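Local structure of XC6422 protein (Xanthomonas campestris, 2FUK) at residues R74-R78 against G92-L97; W158-Q162 against A207-V212; V33-T39 against E67-T71; G163-V169 against D192-F196. The protein probably acts as a small serine hydrolase of the alpha/beta-hydrolase fold, built without a lid. All blocks are in the same frame, centred on the assembly; numbering follows the deposited sequence.

Contact 1: R74-R78 against G92-L97; sequences RFNFR and GEQDDL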
loop_
_atom_site.group_PDB
_atom_site.type_symbol
_atom_site.label_atom_id
_atom_site.label_comp_id
_atom_site.label_asym_id
_atom_site.label_seq_id
_atom_site.Cartn_x
_atom_site.Cartn_y
_atom_site.Cartn_z
ATOM N N ARG A 74 3.621 8.150 -15.599
ATOM C CA ARG A 74 4.000 6.943 -16.318
ATOM C C ARG A 74 3.761 7.258 -17.789
ATOM O O ARG A 74 2.978 8.154 -18.116
ATOM C CB ARG A 74 3.127 5.757 -15.895
ATOM C CG ARG A 74 3.411 5.256 -14.489
ATOM C CD ARG A 74 2.440 4.152 -14.104
ATOM N NE ARG A 74 1.093 4.669 -13.883
ATOM C CZ ARG A 74 0.009 4.290 -14.559
ATOM N NH1 ARG A 74 -1.166 4.829 -14.267
ATOM N NH2 ARG A 74 0.095 3.379 -15.524
ATOM N N PHE A 75 4.440 6.545 -18.676
ATOM C CA PHE A 75 4.247 6.784 -20.098
ATOM C C PHE A 75 4.776 5.630 -20.927
ATOM O O PHE A 75 5.619 4.847 -20.474
ATOM C CB PHE A 75 4.925 8.106 -20.515
ATOM C CG PHE A 75 6.425 8.019 -20.650
ATOM C CD1 PHE A 75 7.013 7.811 -21.895
ATOM C CD2 PHE A 75 7.247 8.168 -19.536
ATOM C CE1 PHE A 75 8.402 7.754 -22.033
ATOM C CE2 PHE A 75 8.630 8.112 -19.658
ATOM C CZ PHE A 75 9.213 7.906 -20.910
ATOM N N ASN A 76 4.250 5.512 -22.141
ATOM C CA ASN A 76 4.683 4.468 -23.046
ATOM C C ASN A 76 5.763 4.993 -23.982
ATOM O O ASN A 76 5.611 6.057 -24.580
ATOM C CB ASN A 76 3.502 3.957 -23.878
ATOM C CG ASN A 76 2.609 3.020 -23.102
ATOM O OD1 ASN A 76 3.062 2.351 -22.182
ATOM N ND2 ASN A 76 1.336 2.949 -23.484
ATOM N N PHE A 77 6.867 4.259 -24.077
ATOM C CA PHE A 77 7.947 4.631 -24.982
ATOM C C PHE A 77 7.404 4.456 -26.396
ATOM O O PHE A 77 6.386 3.790 -26.601
ATOM C CB PHE A 77 9.155 3.706 -24.800
ATOM C CG PHE A 77 10.010 4.030 -23.605
ATOM C CD1 PHE A 77 10.577 5.289 -23.455
ATOM C CD2 PHE A 77 10.279 3.058 -22.642
ATOM C CE1 PHE A 77 11.408 5.580 -22.359
ATOM C CE2 PHE A 77 11.103 3.336 -21.550
ATOM C CZ PHE A 77 11.671 4.599 -21.407
ATOM N N ARG A 78 8.081 5.052 -27.370
ATOM C CA ARG A 78 7.652 4.932 -28.756
ATOM C C ARG A 78 7.379 3.462 -29.125
ATOM O O ARG A 78 8.077 2.558 -28.667
ATOM C CB ARG A 78 8.729 5.509 -29.679
ATOM C CG ARG A 78 10.072 4.814 -29.561
ATOM C CD ARG A 78 11.145 5.553 -30.342
ATOM N NE ARG A 78 11.278 6.940 -29.911
ATOM C CZ ARG A 78 12.025 7.840 -30.539
ATOM N NH1 ARG A 78 12.702 7.486 -31.626
ATOM N NH2 ARG A 78 12.097 9.084 -30.084
ATOM N N GLY A 92 16.392 6.745 -29.014
ATOM C CA GLY A 92 15.269 7.648 -29.148
ATOM C C GLY A 92 14.402 7.655 -27.900
ATOM O O GLY A 92 13.708 8.634 -27.632
ATOM N N GLU A 93 14.437 6.567 -27.136
ATOM C CA GLU A 93 13.637 6.487 -25.921
ATOM C C GLU A 93 14.102 7.523 -24.902
ATOM O O GLU A 93 13.313 7.993 -24.088
ATOM C CB GLU A 93 13.686 5.073 -25.323
ATOM C CG GLU A 93 12.814 4.048 -26.072
ATOM C CD GLU A 93 13.451 3.503 -27.343
ATOM O OE1 GLU A 93 12.739 2.808 -28.101
ATOM O OE2 GLU A 93 14.652 3.757 -27.576
ATOM N N GLN A 94 15.381 7.884 -24.948
ATOM C CA GLN A 94 15.891 8.899 -24.031
ATOM C C GLN A 94 15.267 10.236 -24.398
ATOM O O GLN A 94 15.021 11.077 -23.534
ATOM C CB GLN A 94 17.407 9.016 -24.133
ATOM C CG GLN A 94 18.173 7.861 -23.528
ATOM C CD GLN A 94 19.664 8.013 -23.745
ATOM O OE1 GLN A 94 20.267 8.991 -23.303
ATOM N NE2 GLN A 94 20.261 7.055 -24.443
ATOM N N ASP A 95 15.018 10.432 -25.690
ATOM C CA ASP A 95 14.415 11.673 -26.154
ATOM C C ASP A 95 12.945 11.702 -25.753
ATOM O O ASP A 95 12.409 12.767 -25.446
ATOM C CB ASP A 95 14.553 11.814 -27.673
ATOM C CG ASP A 95 16.004 11.782 -28.134
ATOM O OD1 ASP A 95 16.878 12.269 -27.383
ATOM O OD2 ASP A 95 16.265 11.284 -29.256
ATOM N N ASP A 96 12.297 10.538 -25.759
ATOM C CA ASP A 96 10.892 10.452 -25.360
ATOM C C ASP A 96 10.805 10.856 -23.894
ATOM O O ASP A 96 9.926 11.619 -23.494
ATOM C CB ASP A 96 10.346 9.023 -25.491
ATOM C CG ASP A 96 10.248 8.549 -26.924
ATOM O OD1 ASP A 96 10.142 9.393 -27.834
ATOM O OD2 ASP A 96 10.256 7.316 -27.132
ATOM N N LEU A 97 11.729 10.328 -23.095
ATOM C CA LEU A 97 11.777 10.632 -21.670
ATOM C C LEU A 97 12.005 12.133 -21.474
ATOM O O LEU A 97 11.394 12.747 -20.600
ATOM C CB LEU A 97 12.914 9.850 -21.001
ATOM C CG LEU A 97 12.749 9.308 -19.574
ATOM C CD1 LEU A 97 14.124 9.180 -18.958
ATOM C CD2 LEU A 97 11.859 10.190 -18.718
#
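Asp96, near the start of helix 92-107, takes three hydrogen bonds from Arg78 in the loop after strand 71-75. Asp96 OD2 accepts from the backbone N of Arg78 at 3.1 Å and from its NE at 3.0 Å, while Asp96 OD1 accepts from Arg78 NH2 at 3.0 Å; the last two form a bidentate salt bridge in which the carboxylate lies at the edge of the guanidinium. Both carboxylate oxygens are thus satisfied by one buried arginine. Gly92 O lies over a face of the guanidinium, 3.0 Å from Arg78 NH2 but at a poor angle for a hydrogen bond; it accepts instead from Asp96 N, 3.0 Å away, within the helix. A side chain at position 92 would collide with Arg78 NH1, so the missing CB makes room for the arginine. The carboxylate of Glu93 turns back to Asp88 N and Gly90 N in the preceding loop. Beside the polar cluster, Phe77 CD1 packs on Glu93 CB at 3.6 Å, and Phe75 CE2 makes apolar contact with Leu97 CD2 at 4.0 Å. The contact joins strand 71-75 and the loop that follows it to the start of the next helix in the alpha/beta-hydrolase fold. Phe75 and Leu97 both rest on Ile41 of strand 38-43, Phe75 also touches Val24 of strand 20-27, and Phe77 and Leu97 reach helix 120-132 through Val124 and Ala128.

Contact 2: W158-Q162 against A207-V212; sequences WLVIQ and ALQHGV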
loop_
_atom_site.group_PDB
_atom_site.type_symbol
_atom_site.label_atom_id
_atom_site.label_comp_id
_atom_site.label_asym_id
_atom_site.label_seq_id
_atom_site.Cartn_x
_atom_site.Cartn_y
_atom_site.Cartn_z
ATOM N N TRP A 158 20.954 8.050 -5.470
ATOM C CA TRP A 158 20.620 6.996 -6.416
ATOM C C TRP A 158 20.400 5.674 -5.686
ATOM O O TRP A 158 21.229 5.250 -4.874
ATOM C CB TRP A 158 21.761 6.887 -7.436
ATOM C CG TRP A 158 21.638 5.805 -8.471
ATOM C CD1 TRP A 158 20.492 5.212 -8.924
ATOM C CD2 TRP A 158 22.714 5.213 -9.208
ATOM N NE1 TRP A 158 20.792 4.281 -9.896
ATOM C CE2 TRP A 158 22.149 4.264 -10.090
ATOM C CE3 TRP A 158 24.105 5.396 -9.211
ATOM C CZ2 TRP A 158 22.927 3.495 -10.963
ATOM C CZ3 TRP A 158 24.880 4.632 -10.079
ATOM C CH2 TRP A 158 24.288 3.692 -10.942
ATOM N N LEU A 159 19.271 5.035 -5.976
ATOM C CA LEU A 159 18.907 3.770 -5.352
ATOM C C LEU A 159 18.771 2.656 -6.383
ATOM O O LEU A 159 18.120 2.836 -7.412
ATOM C CB LEU A 159 17.581 3.922 -4.603
ATOM C CG LEU A 159 16.913 2.660 -4.051
ATOM C CD1 LEU A 159 17.753 2.058 -2.938
ATOM C CD2 LEU A 159 15.527 3.018 -3.529
ATOM N N VAL A 160 19.392 1.515 -6.096
ATOM C CA VAL A 160 19.324 0.352 -6.973
ATOM C C VAL A 160 18.696 -0.812 -6.209
ATOM O O VAL A 160 19.091 -1.108 -5.078
ATOM C CB VAL A 160 20.728 -0.084 -7.461
ATOM C CG1 VAL A 160 20.623 -1.410 -8.219
ATOM C CG2 VAL A 160 21.322 0.981 -8.364
ATOM N N ILE A 161 17.707 -1.452 -6.822
ATOM C CA ILE A 161 17.037 -2.600 -6.227
ATOM C C ILE A 161 17.185 -3.764 -7.198
ATOM O O ILE A 161 16.835 -3.654 -8.375
ATOM C CB ILE A 161 15.547 -2.308 -5.976
ATOM C CG1 ILE A 161 15.432 -1.155 -4.976
ATOM C CG2 ILE A 161 14.844 -3.560 -5.460
ATOM C CD1 ILE A 161 14.038 -0.631 -4.794
ATOM N N GLN A 162 17.712 -4.878 -6.703
ATOM C CA GLN A 162 17.935 -6.035 -7.552
ATOM C C GLN A 162 17.463 -7.357 -6.966
ATOM O O GLN A 162 17.776 -7.682 -5.825
ATOM C CB GLN A 162 19.432 -6.140 -7.866
ATOM C CG GLN A 162 19.821 -7.381 -8.665
ATOM C CD GLN A 162 19.253 -7.351 -10.066
ATOM O OE1 GLN A 162 18.713 -8.345 -10.560
ATOM N NE2 GLN A 162 19.379 -6.211 -10.719
ATOM N N ALA A 207 11.144 -1.792 0.024
ATOM C CA ALA A 207 12.529 -1.470 -0.277
ATOM C C ALA A 207 12.644 -0.078 -0.877
ATOM O O ALA A 207 13.565 0.669 -0.551
ATOM C CB ALA A 207 13.114 -2.501 -1.233
ATOM N N LEU A 208 11.711 0.264 -1.757
ATOM C CA LEU A 208 11.716 1.568 -2.412
ATOM C C LEU A 208 11.449 2.679 -1.411
ATOM O O LEU A 208 12.159 3.683 -1.370
ATOM C CB LEU A 208 10.646 1.618 -3.509
ATOM C CG LEU A 208 10.872 0.844 -4.810
ATOM C CD1 LEU A 208 9.561 0.768 -5.589
ATOM C CD2 LEU A 208 11.951 1.533 -5.645
ATOM N N GLN A 209 10.418 2.488 -0.595
ATOM C CA GLN A 209 10.047 3.494 0.384
ATOM C C GLN A 209 11.129 3.710 1.431
ATOM O O GLN A 209 11.470 4.848 1.755
ATOM C CB GLN A 209 8.702 3.126 1.021
ATOM C CG GLN A 209 7.552 3.340 0.045
ATOM C CD GLN A 209 6.183 2.953 0.574
ATOM O OE1 GLN A 209 5.167 3.324 -0.013
ATOM N NE2 GLN A 209 6.145 2.202 1.670
ATOM N N HIS A 210 11.695 2.630 1.950
ATOM C CA HIS A 210 12.744 2.792 2.944
ATOM C C HIS A 210 13.992 3.387 2.306
ATOM O O HIS A 210 14.715 4.166 2.937
ATOM C CB HIS A 210 13.096 1.452 3.580
ATOM C CG HIS A 210 14.151 1.558 4.633
ATOM N ND1 HIS A 210 13.939 2.204 5.833
ATOM C CD2 HIS A 210 15.440 1.144 4.650
ATOM C CE1 HIS A 210 15.051 2.182 6.544
ATOM N NE2 HIS A 210 15.978 1.545 5.848
ATOM N N GLY A 211 14.243 3.025 1.051
ATOM C CA GLY A 211 15.417 3.525 0.366
ATOM C C GLY A 211 15.408 5.008 0.049
ATOM O O GLY A 211 16.455 5.654 0.081
ATOM N N VAL A 212 14.236 5.559 -0.253
ATOM C CA VAL A 212 14.150 6.979 -0.589
ATOM C C VAL A 212 13.647 7.879 0.543
ATOM O O VAL A 212 13.686 9.100 0.427
ATOM C CB VAL A 212 13.240 7.220 -1.829
ATOM C CG1 VAL A 212 13.738 6.405 -3.012
ATOM C CG2 VAL A 212 11.789 6.879 -1.502
#
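This is apolar helix-on-sheet packing: helix 201-212, the last of the chain, lies against strand 158-163 near one end of the central sheet. No hydrogen bond crosses between the two segments. Their axes approach to 9.3 Å and run nearly antiparallel, at 156°, so two strand residues two positions apart can meet successive parts of the helix. Leu159 and Ile161 direct their CA-to-CB bonds toward it. Leu159 CD2 reaches Val212 CG1 at 3.9 Å, Gly211 CA also at 3.9 Å and Leu208 CD2 at 4.4 Å, whereas Ile161 CD1 lies 4.1 Å from Ala207 CB. A helix running back antiparallel over a strand is the recurring unit of the alpha/beta-hydrolase fold, in which helices flank a mostly parallel sheet. Gly211 permits the close approach here, because a CB at that position would clash with Leu159 CD2. Neighbouring strands share the same helix: Leu208 and Val212 touch Ile138 of strand 136-140, and Ala207 touches Val188 of strand 186-190. On the other face of strand 158-163, Gln162 packs against helix 171-178 through Pro171, Val174 and Tyr175.

Contact 3: V33-T39 against E67-T71; sequences VAVQPVT and ELGIT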
loop_
_atom_site.group_PDB
_atom_site.type_symbol
_atom_site.label_atom_id
_atom_site.label_comp_id
_atom_site.label_asym_id
_atom_site.label_seq_id
_atom_site.Cartn_x
_atom_site.Cartn_y
_atom_site.Cartn_z
ATOM N N VAL A 33 -1.833 11.903 3.142
ATOM C CA VAL A 33 -0.387 11.792 3.280
ATOM C C VAL A 33 0.195 13.161 2.934
ATOM O O VAL A 33 -0.296 13.845 2.029
ATOM C CB VAL A 33 0.194 10.724 2.319
ATOM C CG1 VAL A 33 1.713 10.774 2.313
ATOM C CG2 VAL A 33 -0.285 9.347 2.739
ATOM N N ALA A 34 1.224 13.567 3.667
ATOM C CA ALA A 34 1.872 14.851 3.425
ATOM C C ALA A 34 2.357 14.924 1.979
ATOM O O ALA A 34 3.143 14.081 1.529
ATOM C CB ALA A 34 3.043 15.029 4.380
ATOM N N VAL A 35 1.889 15.935 1.256
ATOM C CA VAL A 35 2.259 16.112 -0.145
ATOM C C VAL A 35 3.711 16.568 -0.266
ATOM O O VAL A 35 4.209 17.346 0.557
ATOM C CB VAL A 35 1.354 17.156 -0.822
ATOM C CG1 VAL A 35 1.614 18.527 -0.217
ATOM C CG2 VAL A 35 1.591 17.149 -2.325
ATOM N N GLN A 36 4.390 16.076 -1.293
ATOM C CA GLN A 36 5.781 16.424 -1.533
ATOM C C GLN A 36 5.869 17.267 -2.793
ATOM O O GLN A 36 5.124 17.047 -3.750
ATOM C CB GLN A 36 6.614 15.156 -1.727
ATOM C CG GLN A 36 6.587 14.206 -0.544
ATOM C CD GLN A 36 7.537 14.621 0.556
ATOM O OE1 GLN A 36 7.406 14.181 1.702
ATOM N NE2 GLN A 36 8.506 15.454 0.215
ATOM N N PRO A 37 6.791 18.239 -2.812
ATOM C CA PRO A 37 6.987 19.120 -3.966
ATOM C C PRO A 37 7.857 18.371 -4.968
ATOM O O PRO A 37 8.889 18.869 -5.413
ATOM C CB PRO A 37 7.699 20.318 -3.352
ATOM C CG PRO A 37 8.556 19.683 -2.304
ATOM C CD PRO A 37 7.657 18.635 -1.687
ATOM N N VAL A 38 7.418 17.162 -5.304
ATOM C CA VAL A 38 8.154 16.291 -6.209
ATOM C C VAL A 38 7.235 15.577 -7.186
ATOM O O VAL A 38 6.124 15.186 -6.834
ATOM C CB VAL A 38 8.903 15.187 -5.412
ATOM C CG1 VAL A 38 9.649 14.260 -6.368
ATOM C CG2 VAL A 38 9.864 15.814 -4.402
ATOM N N THR A 39 7.708 15.424 -8.418
ATOM C CA THR A 39 6.977 14.689 -9.447
ATOM C C THR A 39 8.001 13.682 -9.949
ATOM O O THR A 39 9.149 14.044 -10.224
ATOM C CB THR A 39 6.526 15.579 -10.629
ATOM O OG1 THR A 39 5.526 16.506 -10.189
ATOM C CG2 THR A 39 5.914 14.719 -11.737
ATOM N N GLU A 67 2.403 6.871 -2.320
ATOM C CA GLU A 67 2.124 6.700 -0.897
ATOM C C GLU A 67 3.032 7.575 -0.039
ATOM O O GLU A 67 2.792 7.750 1.157
ATOM C CB GLU A 67 2.270 5.228 -0.498
ATOM C CG GLU A 67 1.250 4.318 -1.177
ATOM C CD GLU A 67 1.372 2.858 -0.770
ATOM O OE1 GLU A 67 2.398 2.488 -0.161
ATOM O OE2 GLU A 67 0.446 2.073 -1.078
ATOM N N LEU A 68 4.075 8.122 -0.655
ATOM C CA LEU A 68 4.992 9.005 0.050
ATOM C C LEU A 68 4.649 10.467 -0.240
ATOM O O LEU A 68 5.377 11.373 0.170
ATOM C CB LEU A 68 6.433 8.722 -0.366
ATOM C CG LEU A 68 6.970 7.334 -0.013
ATOM C CD1 LEU A 68 8.416 7.240 -0.445
ATOM C CD2 LEU A 68 6.841 7.094 1.478
ATOM N N GLY A 69 3.546 10.680 -0.955
ATOM C CA GLY A 69 3.101 12.026 -1.289
ATOM C C GLY A 69 3.649 12.582 -2.594
ATOM O O GLY A 69 3.564 13.782 -2.861
ATOM N N ILE A 70 4.202 11.705 -3.421
ATOM C CA ILE A 70 4.777 12.116 -4.693
ATOM C C ILE A 70 3.822 11.890 -5.864
ATOM O O ILE A 70 3.169 10.854 -5.946
ATOM C CB ILE A 70 6.095 11.340 -4.955
ATOM C CG1 ILE A 70 7.135 11.725 -3.898
ATOM C CG2 ILE A 70 6.614 11.623 -6.362
ATOM C CD1 ILE A 70 8.383 10.855 -3.911
ATOM N N THR A 71 3.730 12.876 -6.754
ATOM C CA THR A 71 2.885 12.756 -7.944
ATOM C C THR A 71 3.709 11.942 -8.940
ATOM O O THR A 71 4.891 12.224 -9.155
ATOM C CB THR A 71 2.569 14.136 -8.560
ATOM O OG1 THR A 71 1.846 14.926 -7.608
ATOM C CG2 THR A 71 1.729 13.987 -9.832
#
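Gly69, with a positive phi of 90°, ends helix 56-66 as the C-prime residue of a Schellman motif and packs against the backbone of residues 34-36. A CB here would clash with Ala34 O and be jammed against the carbonyl of Leu68. Without one, Gly69 CA comes to 3.5 Å from Ala34 O in a CA-H...O contact; that oxygen is buried with no conventional partner. Gln36 N donates to Gly69 O at 2.9 Å. An inverse gamma turn centred on Pro37 leads into strand 38-43, where the weak hydrogen bond from Thr71 N to Val38 O, 3.3 Å long, opens the parallel pairing. Thr39 and Thr71 form the bridge, with Thr39 CA 3.2 Å from Thr71 O and both side chains on the same face of the sheet. Val33 CG1 lies against Glu67 O at 3.4 Å, and Val38 CG1 makes apolar contact with Ile70 CG2 at 4.0 Å. The contact closes the beta-alpha-beta crossover from strand 38-43 through helix 56-66 to strand 71-75. Ile70 and Val38 touch Trp114 of strand 112-118, Leu68 packs on Val212 of helix 201-212, and Glu67 forms a salt bridge with Arg205 of the second subunit.

Contact 4: G163-V169 against D192-F196; sequences GDADEIV and DTSHF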
loop_
_atom_site.group_PDB
_atom_site.type_symbol
_atom_site.label_atom_id
_atom_site.label_comp_id
_atom_site.label_asym_id
_atom_site.label_seq_id
_atom_site.Cartn_x
_atom_site.Cartn_y
_atom_site.Cartn_z
ATOM N N GLY A 163 16.713 -8.122 -7.754
ATOM C CA GLY A 163 16.271 -9.424 -7.285
ATOM C C GLY A 163 17.456 -10.361 -7.409
ATOM O O GLY A 163 18.088 -10.422 -8.459
ATOM N N ASP A 164 17.775 -11.090 -6.345
ATOM C CA ASP A 164 18.918 -11.991 -6.388
ATOM C C ASP A 164 18.703 -13.332 -7.071
ATOM O O ASP A 164 19.615 -14.160 -7.113
ATOM C CB ASP A 164 19.465 -12.200 -4.979
ATOM C CG ASP A 164 20.755 -11.446 -4.752
ATOM O OD1 ASP A 164 20.969 -10.967 -3.624
ATOM O OD2 ASP A 164 21.567 -11.343 -5.701
ATOM N N ALA A 165 17.509 -13.544 -7.614
ATOM C CA ALA A 165 17.191 -14.770 -8.343
ATOM C C ALA A 165 16.672 -14.373 -9.727
ATOM O O ALA A 165 15.871 -15.083 -10.335
ATOM C CB ALA A 165 16.146 -15.583 -7.589
ATOM N N ASP A 166 17.148 -13.225 -10.208
ATOM C CA ASP A 166 16.775 -12.681 -11.513
ATOM C C ASP A 166 17.351 -13.593 -12.611
ATOM O O ASP A 166 18.558 -13.823 -12.657
ATOM C CB ASP A 166 17.355 -11.269 -11.647
ATOM C CG ASP A 166 16.728 -10.474 -12.782
ATOM O OD1 ASP A 166 16.419 -10.960 -13.890
ATOM O OD2 ASP A 166 16.543 -9.270 -12.490
ATOM N N GLU A 167 16.484 -14.099 -13.489
ATOM C CA GLU A 167 16.880 -15.006 -14.573
ATOM C C GLU A 167 17.220 -14.270 -15.863
ATOM O O GLU A 167 17.866 -14.827 -16.751
ATOM C CB GLU A 167 15.737 -15.993 -14.865
ATOM C CG GLU A 167 15.972 -16.956 -16.029
ATOM C CD GLU A 167 16.954 -18.049 -15.688
ATOM O OE1 GLU A 167 17.176 -18.281 -14.479
ATOM O OE2 GLU A 167 17.493 -18.684 -16.627
ATOM N N ILE A 168 16.767 -13.025 -15.961
ATOM C CA ILE A 168 16.991 -12.203 -17.143
ATOM C C ILE A 168 18.261 -11.372 -16.982
ATOM O O ILE A 168 19.148 -11.404 -17.839
ATOM C CB ILE A 168 15.772 -11.273 -17.386
ATOM C CG1 ILE A 168 14.502 -12.113 -17.567
ATOM C CG2 ILE A 168 16.022 -10.373 -18.577
ATOM C CD1 ILE A 168 14.569 -13.147 -18.680
ATOM N N VAL A 169 18.342 -10.623 -15.886
ATOM C CA VAL A 169 19.510 -9.801 -15.598
ATOM C C VAL A 169 20.363 -10.557 -14.592
ATOM O O VAL A 169 19.871 -10.967 -13.547
ATOM C CB VAL A 169 19.124 -8.445 -14.978
ATOM C CG1 VAL A 169 20.377 -7.688 -14.571
ATOM C CG2 VAL A 169 18.310 -7.633 -15.970
ATOM N N ASP A 192 15.869 -14.506 -3.247
ATOM C CA ASP A 192 14.920 -15.366 -3.949
ATOM C C ASP A 192 13.860 -14.602 -4.724
ATOM O O ASP A 192 12.709 -15.039 -4.830
ATOM C CB ASP A 192 14.248 -16.313 -2.952
ATOM C CG ASP A 192 15.255 -17.067 -2.095
ATOM O OD1 ASP A 192 16.277 -17.545 -2.637
ATOM O OD2 ASP A 192 15.020 -17.191 -0.879
ATOM N N THR A 193 14.261 -13.473 -5.292
ATOM C CA THR A 193 13.345 -12.632 -6.044
ATOM C C THR A 193 13.637 -12.667 -7.538
ATOM O O THR A 193 14.777 -12.462 -7.968
ATOM C CB THR A 193 13.420 -11.190 -5.530
ATOM O OG1 THR A 193 13.010 -11.165 -4.157
ATOM C CG2 THR A 193 12.524 -10.271 -6.350
ATOM N N SER A 194 12.593 -12.939 -8.322
ATOM C CA SER A 194 12.715 -13.018 -9.772
ATOM C C SER A 194 12.750 -11.650 -10.454
ATOM O O SER A 194 12.558 -10.609 -9.819
ATOM C CB SER A 194 11.570 -13.854 -10.352
ATOM O OG SER A 194 10.308 -13.240 -10.135
ATOM N N HIS A 195 12.973 -11.670 -11.761
ATOM C CA HIS A 195 13.070 -10.444 -12.542
ATOM C C HIS A 195 11.854 -9.530 -12.420
ATOM O O HIS A 195 11.998 -8.308 -12.375
ATOM C CB HIS A 195 13.306 -10.773 -14.017
ATOM C CG HIS A 195 13.553 -9.565 -14.865
ATOM N ND1 HIS A 195 14.634 -8.732 -14.670
ATOM C CD2 HIS A 195 12.848 -9.033 -15.892
ATOM C CE1 HIS A 195 14.584 -7.739 -15.540
ATOM N NE2 HIS A 195 13.510 -7.898 -16.293
ATOM N N PHE A 196 10.659 -10.118 -12.378
ATOM C CA PHE A 196 9.434 -9.333 -12.271
ATOM C C PHE A 196 8.891 -9.302 -10.844
ATOM O O PHE A 196 7.736 -8.964 -10.615
ATOM C CB PHE A 196 8.377 -9.876 -13.237
ATOM C CG PHE A 196 8.788 -9.791 -14.681
ATOM C CD1 PHE A 196 8.744 -8.577 -15.361
ATOM C CD2 PHE A 196 9.260 -10.916 -15.349
ATOM C CE1 PHE A 196 9.163 -8.485 -16.687
ATOM C CE2 PHE A 196 9.682 -10.834 -16.676
ATOM C CZ PHE A 196 9.634 -9.619 -17.344
HETATM O O HOH W 1 13.547 -14.239 -13.295
#
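His195 ND1 donates a nearly linear hydrogen bond to Asp166 OD2 at 2.9 Å, with an angle of 172° at the hydrogen. The other carboxylate oxygen, Asp166 OD1, accepts from Ile168 N at 2.9 Å and from Val169 N at 2.8 Å, an Asx turn and Asx motif that fold the loop around the aspartate and hold its carboxylate beside the imidazole. A second link between the loops runs through the backbone, Ala165 N donating to Thr193 O at 3.0 Å. One water bridges them further, accepting from Glu167 N at 2.9 Å and from His195 N at 3.0 Å. The two loops follow strands 158-163 and 186-190, the positions from which the acid and the histidine of an alpha/beta-hydrolase catalytic triad are delivered. His195 also touches Ser119, at the probable nucleophile elbow, consistent with a Ser119-His195-Asp166 triad. Packing completes the surroundings of the ring: Ile168 CB sits over one face in a CH-pi contact, 3.8 Å from the ring centroid, and Val169 CG2 lies 3.8 Å from His195 CE1. Farther back, Gly163 lets the two segments come close, as a CB there would clash with Thr193 O, while Asp164 turns outward to Arg189 and Tyr175.

From the N terminus, contact 3 comes first: it closes the loop holding helix 56-66 and joins the starts of strands 38-43 and 71-75. Contact 1 follows in series, taking up strand 71-75 at its other end and closing the helix-free excursion that leads into helix 92-107. Contact 2 then spans the C-terminal part, from strand 158-163 to the last helix. Contact 4 lies wholly within that span, linking the loops after strands 158-163 and 186-190; none of the four cross. Contacts 2 and 3 meet where Val212 and Gln209 pack on Leu68, whereas contacts 1 and 4 remain about 13 Å apart at their nearest atoms.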